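Local atomic coordinates of aspartokinase 1, chloroplastic (Arabidopsis thaliana, PDB entry 2CDQ), a protein that phosphorylates L-aspartate with ATP to 4-phospho-L-aspartate, the first step in making lysine, threonine, methionine and isoleucine, and binds lysine and S-adenosylmethionine as allosteric effectors. Residues Glu99-Asp111 with Leu150-Ile162. Numbering follows the deposited sequence.
Sequences ELHIRTVKELNID and LSTRIFAAYLNTI
I154 inserts as a knob among H101, T104, V105 and L108, and its branched side chain serves several neighbours at once. With CG1 anti to the carbonyl carbon (chi1 -72°), the CD1 end reaches the edge of the H101 imidazole, 3.5 Å from CD2, while the CG2 methyl turns to T104 CG2 and to L108 CD1. The same imidazole receives L150 over one face: CD1 lies 3.8 Å from the ring centroid and almost on its normal, a CH-pi contact. Histidine suits this buried place, since its face and its CD2 edge meet aliphatic groups while ND1 is hydrogen-bonded to I97 O. T104 likewise combines both characters, giving its methyl to I154 and its hydroxyl to L100 O in its own helix. One turn further along both helices, L108 crosses Y158 at about a right angle and sets CD2 over the ring face, offset toward the rim, 3.8 Å from the centroid. Beyond the Schellman motif at N109 the chain swings I110 back against helix 150-161: CG2 rests 3.6 Å from A157 CB, and CD1 reaches the backbone at I154 O and Y158 N, an approach consistent with the small alanine. Helices 99-108 and 150-161 run nearly parallel, 7° apart, their axes 10.7 Å from each other at closest approach. This apolar packing lies in the amino acid kinase domain, on the helix that carries substrate-binding E148. Helix 113-132 adds I115 against I154 and Y118 against L150, helix 41-53 touches L108 and Y158, and A156 and L159 rest on I211 of strand 209-219, joining helix 137-161 to the central sheet.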
loop_
_atom_site.group_PDB
_atom_site.type_symbol
_atom_site.label_atom_id
_atom_site.label_comp_id
_atom_site.label_asym_id
_atom_site.label_seq_id
_atom_site.Cartn_x
_atom_site.Cartn_y
_atom_site.Cartn_z
ATOM N N GLU A 99 33.511 -14.347 -30.804
ATOM C CA GLU A 99 33.727 -15.758 -31.109
ATOM C C GLU A 99 32.427 -16.559 -31.227
ATOM O O GLU A 99 32.358 -17.469 -32.054
ATOM C CB GLU A 99 34.767 -16.414 -30.171
ATOM C CG GLU A 99 34.236 -17.230 -28.991
ATOM C CD GLU A 99 33.777 -18.637 -29.378
ATOM O OE1 GLU A 99 34.568 -19.394 -29.986
ATOM O OE2 GLU A 99 32.619 -18.988 -29.062
ATOM N N LEU A 100 31.408 -16.220 -30.431
ATOM C CA LEU A 100 30.119 -16.921 -30.507
ATOM C C LEU A 100 29.548 -16.816 -31.917
ATOM O O LEU A 100 29.135 -17.816 -32.508
ATOM C CB LEU A 100 29.110 -16.355 -29.508
ATOM C CG LEU A 100 27.933 -17.195 -28.974
ATOM C CD1 LEU A 100 26.843 -16.292 -28.420
ATOM C CD2 LEU A 100 27.317 -18.141 -29.979
ATOM N N HIS A 101 29.553 -15.603 -32.459
ATOM C CA HIS A 101 28.943 -15.336 -33.751
ATOM C C HIS A 101 29.789 -15.815 -34.927
ATOM O O HIS A 101 29.252 -16.340 -35.913
ATOM C CB HIS A 101 28.565 -13.860 -33.861
ATOM C CG HIS A 101 27.448 -13.476 -32.946
ATOM N ND1 HIS A 101 27.650 -13.147 -31.622
ATOM C CD2 HIS A 101 26.110 -13.420 -33.146
ATOM C CE1 HIS A 101 26.488 -12.879 -31.055
ATOM N NE2 HIS A 101 25.536 -13.040 -31.957
ATOM N N ILE A 102 31.106 -15.653 -34.814
ATOM C CA ILE A 102 32.042 -16.197 -35.803
ATOM C C ILE A 102 31.913 -17.726 -35.881
ATOM O O ILE A 102 31.842 -18.289 -36.976
ATOM C CB ILE A 102 33.506 -15.752 -35.520
ATOM C CG1 ILE A 102 33.698 -14.284 -35.928
ATOM C CG2 ILE A 102 34.504 -16.651 -36.247
ATOM C CD1 ILE A 102 34.943 -13.619 -35.361
ATOM N N ARG A 103 31.849 -18.376 -34.720
ATOM C CA ARG A 103 31.721 -19.835 -34.634
ATOM C C ARG A 103 30.354 -20.354 -35.113
ATOM O O ARG A 103 30.277 -21.415 -35.734
ATOM C CB ARG A 103 32.006 -20.307 -33.202
ATOM C CG ARG A 103 32.222 -21.810 -33.050
ATOM C CD ARG A 103 32.808 -22.182 -31.682
ATOM N NE ARG A 103 32.110 -21.540 -30.568
ATOM C CZ ARG A 103 30.931 -21.923 -30.083
ATOM N NH1 ARG A 103 30.288 -22.960 -30.607
ATOM N NH2 ARG A 103 30.389 -21.263 -29.068
ATOM N N THR A 104 29.291 -19.609 -34.814
ATOM C CA THR A 104 27.935 -19.972 -35.233
ATOM C C THR A 104 27.811 -19.947 -36.758
ATOM O O THR A 104 27.186 -20.823 -37.361
ATOM C CB THR A 104 26.881 -19.028 -34.602
ATOM O OG1 THR A 104 27.022 -19.041 -33.178
ATOM C CG2 THR A 104 25.456 -19.455 -34.968
ATOM N N VAL A 105 28.407 -18.925 -37.363
ATOM C CA VAL A 105 28.501 -18.808 -38.811
ATOM C C VAL A 105 29.246 -20.017 -39.400
ATOM O O VAL A 105 28.812 -20.606 -40.401
ATOM C CB VAL A 105 29.193 -17.476 -39.186
ATOM C CG1 VAL A 105 29.790 -17.526 -40.584
ATOM C CG2 VAL A 105 28.215 -16.328 -39.054
ATOM N N LYS A 106 30.355 -20.384 -38.756
ATOM C CA LYS A 106 31.178 -21.518 -39.166
ATOM C C LYS A 106 30.330 -22.788 -39.241
ATOM O O LYS A 106 30.319 -23.473 -40.259
ATOM C CB LYS A 106 32.340 -21.715 -38.178
ATOM C CG LYS A 106 33.559 -22.461 -38.730
ATOM C CD LYS A 106 34.035 -23.583 -37.785
ATOM C CE LYS A 106 34.462 -23.085 -36.391
ATOM N NZ LYS A 106 34.372 -24.171 -35.353
ATOM N N GLU A 107 29.606 -23.074 -38.163
ATOM C CA GLU A 107 28.836 -24.305 -38.047
ATOM C C GLU A 107 27.601 -24.338 -38.940
ATOM O O GLU A 107 27.245 -25.385 -39.476
ATOM C CB GLU A 107 28.428 -24.558 -36.598
ATOM C CG GLU A 107 27.611 -25.820 -36.432
ATOM C CD GLU A 107 27.279 -26.135 -34.993
ATOM O OE1 GLU A 107 26.391 -26.995 -34.787
ATOM O OE2 GLU A 107 27.894 -25.531 -34.079
ATOM N N LEU A 108 26.934 -23.203 -39.089
ATOM C CA LEU A 108 25.743 -23.164 -39.919
ATOM C C LEU A 108 26.128 -23.085 -41.388
ATOM O O LEU A 108 25.267 -23.168 -42.274
ATOM C CB LEU A 108 24.819 -22.013 -39.509
ATOM C CG LEU A 108 24.131 -22.157 -38.145
ATOM C CD1 LEU A 108 23.169 -21.003 -37.909
ATOM C CD2 LEU A 108 23.407 -23.498 -38.001
ATOM N N ASN A 109 27.432 -22.945 -41.628
ATOM C CA ASN A 109 28.009 -22.926 -42.971
ATOM C C ASN A 109 27.481 -21.772 -43.840
ATOM O O ASN A 109 27.063 -21.971 -44.989
ATOM C CB ASN A 109 27.824 -24.287 -43.647
ATOM C CG ASN A 109 28.713 -24.465 -44.852
ATOM O OD1 ASN A 109 29.933 -24.302 -44.776
ATOM N ND2 ASN A 109 28.106 -24.811 -45.979
ATOM N N ILE A 110 27.514 -20.567 -43.269
ATOM C CA ILE A 110 27.066 -19.347 -43.941
ATOM C C ILE A 110 28.259 -18.470 -44.319
ATOM O O ILE A 110 29.336 -18.584 -43.724
ATOM C CB ILE A 110 26.117 -18.535 -43.029
ATOM C CG1 ILE A 110 24.834 -19.315 -42.763
ATOM C CG2 ILE A 110 25.778 -17.170 -43.637
ATOM C CD1 ILE A 110 24.139 -18.860 -41.507
ATOM N N ASP A 111 28.053 -17.606 -45.315
ATOM C CA ASP A 111 29.019 -16.575 -45.684
ATOM C C ASP A 111 29.243 -15.598 -44.522
ATOM O O ASP A 111 28.312 -14.903 -44.100
ATOM C CB ASP A 111 28.550 -15.828 -46.937
ATOM C CG ASP A 111 29.413 -14.623 -47.254
ATOM O OD1 ASP A 111 30.631 -14.795 -47.472
ATOM O OD2 ASP A 111 28.871 -13.498 -47.279
ATOM N N LEU A 150 22.569 -9.145 -35.233
ATOM C CA LEU A 150 23.379 -10.313 -35.525
ATOM C C LEU A 150 22.490 -11.547 -35.573
ATOM O O LEU A 150 22.452 -12.267 -36.575
ATOM C CB LEU A 150 24.456 -10.483 -34.466
ATOM C CG LEU A 150 25.634 -9.524 -34.526
ATOM C CD1 LEU A 150 26.351 -9.533 -33.193
ATOM C CD2 LEU A 150 26.586 -9.895 -35.643
ATOM N N SER A 151 21.757 -11.760 -34.485
ATOM C CA SER A 151 20.899 -12.920 -34.304
ATOM C C SER A 151 20.032 -13.225 -35.524
ATOM O O SER A 151 20.130 -14.307 -36.104
ATOM C CB SER A 151 20.022 -12.705 -33.078
ATOM O OG SER A 151 19.142 -13.793 -32.898
ATOM N N THR A 152 19.189 -12.268 -35.907
ATOM C CA THR A 152 18.288 -12.438 -37.048
ATOM C C THR A 152 19.013 -12.752 -38.361
ATOM O O THR A 152 18.576 -13.630 -39.107
ATOM C CB THR A 152 17.364 -11.216 -37.251
ATOM O OG1 THR A 152 18.118 -10.001 -37.119
ATOM C CG2 THR A 152 16.245 -11.233 -36.233
ATOM N N ARG A 153 20.114 -12.042 -38.625
ATOM C CA ARG A 153 20.883 -12.204 -39.870
ATOM C C ARG A 153 21.512 -13.591 -40.031
ATOM O O ARG A 153 21.524 -14.149 -41.131
ATOM C CB ARG A 153 21.944 -11.111 -40.008
ATOM C CG ARG A 153 21.402 -9.824 -40.590
ATOM C CD ARG A 153 22.435 -8.705 -40.579
ATOM N NE ARG A 153 21.878 -7.466 -41.114
ATOM C CZ ARG A 153 21.073 -6.645 -40.442
ATOM N NH1 ARG A 153 20.717 -6.908 -39.192
ATOM N NH2 ARG A 153 20.620 -5.546 -41.024
ATOM N N ILE A 154 22.034 -14.134 -38.935
ATOM C CA ILE A 154 22.552 -15.496 -38.929
ATOM C C ILE A 154 21.422 -16.467 -39.271
ATOM O O ILE A 154 21.544 -17.268 -40.202
ATOM C CB ILE A 154 23.214 -15.859 -37.577
ATOM C CG1 ILE A 154 24.547 -15.125 -37.435
ATOM C CG2 ILE A 154 23.436 -17.350 -37.468
ATOM C CD1 ILE A 154 25.138 -15.130 -36.041
ATOM N N PHE A 155 20.312 -16.367 -38.544
ATOM C CA PHE A 155 19.209 -17.301 -38.730
ATOM C C PHE A 155 18.596 -17.211 -40.129
ATOM O O PHE A 155 18.318 -18.241 -40.753
ATOM C CB PHE A 155 18.144 -17.118 -37.648
ATOM C CG PHE A 155 17.199 -18.276 -37.530
ATOM C CD1 PHE A 155 17.621 -19.481 -36.972
ATOM C CD2 PHE A 155 15.889 -18.167 -37.973
ATOM C CE1 PHE A 155 16.748 -20.563 -36.862
ATOM C CE2 PHE A 155 15.005 -19.241 -37.863
ATOM C CZ PHE A 155 15.436 -20.442 -37.309
ATOM N N ALA A 156 18.405 -15.987 -40.620
ATOM C CA ALA A 156 17.823 -15.773 -41.943
ATOM C C ALA A 156 18.685 -16.414 -43.029
ATOM O O ALA A 156 18.179 -17.163 -43.872
ATOM C CB ALA A 156 17.634 -14.289 -42.217
ATOM N N ALA A 157 19.987 -16.126 -42.984
ATOM C CA ALA A 157 20.951 -16.709 -43.910
ATOM C C ALA A 157 20.921 -18.231 -43.848
ATOM O O ALA A 157 20.943 -18.892 -44.886
ATOM C CB ALA A 157 22.345 -16.187 -43.627
ATOM N N TYR A 158 20.843 -18.781 -42.634
ATOM C CA TYR A 158 20.805 -20.238 -42.441
ATOM C C TYR A 158 19.574 -20.898 -43.065
ATOM O O TYR A 158 19.699 -21.935 -43.720
ATOM C CB TYR A 158 20.934 -20.616 -40.958
ATOM C CG TYR A 158 20.728 -22.089 -40.682
ATOM C CD1 TYR A 158 21.646 -23.044 -41.131
ATOM C CD2 TYR A 158 19.608 -22.532 -39.977
ATOM C CE1 TYR A 158 21.450 -24.413 -40.887
ATOM C CE2 TYR A 158 19.405 -23.890 -39.722
ATOM C CZ TYR A 158 20.328 -24.824 -40.180
ATOM O OH TYR A 158 20.120 -26.162 -39.926
ATOM N N LEU A 159 18.397 -20.306 -42.867
ATOM C CA LEU A 159 17.178 -20.818 -43.498
ATOM C C LEU A 159 17.314 -20.935 -45.031
ATOM O O LEU A 159 16.949 -21.961 -45.617
ATOM C CB LEU A 159 15.957 -19.975 -43.110
ATOM C CG LEU A 159 15.343 -20.187 -41.718
ATOM C CD1 LEU A 159 14.167 -19.238 -41.502
ATOM C CD2 LEU A 159 14.907 -21.641 -41.487
ATOM N N ASN A 160 17.859 -19.889 -45.659
ATOM C CA ASN A 160 18.107 -19.861 -47.107
ATOM C C ASN A 160 19.136 -20.909 -47.556
ATOM O O ASN A 160 19.108 -21.384 -48.698
ATOM C CB ASN A 160 18.546 -18.458 -47.547
ATOM C CG ASN A 160 17.486 -17.394 -47.271
ATOM O OD1 ASN A 160 16.402 -17.396 -47.866
ATOM N ND2 ASN A 160 17.804 -16.473 -46.369
ATOM N N THR A 161 20.041 -21.255 -46.643
ATOM C CA THR A 161 21.017 -22.314 -46.851
ATOM C C THR A 161 20.315 -23.660 -47.048
ATOM O O THR A 161 20.709 -24.448 -47.908
ATOM C CB THR A 161 22.023 -22.351 -45.657
ATOM O OG1 THR A 161 22.995 -21.312 -45.834
ATOM C CG2 THR A 161 22.741 -23.706 -45.509
ATOM N N ILE A 162 19.255 -23.894 -46.278
ATOM C CA ILE A 162 18.626 -25.217 -46.193
ATOM C C ILE A 162 17.294 -25.350 -46.963
ATOM O O ILE A 162 16.548 -26.319 -46.768
ATOM C CB ILE A 162 18.470 -25.681 -44.704
ATOM C CG1 ILE A 162 17.429 -24.838 -43.952
ATOM C CG2 ILE A 162 19.821 -25.639 -43.979
ATOM C CD1 ILE A 162 16.862 -25.519 -42.715
#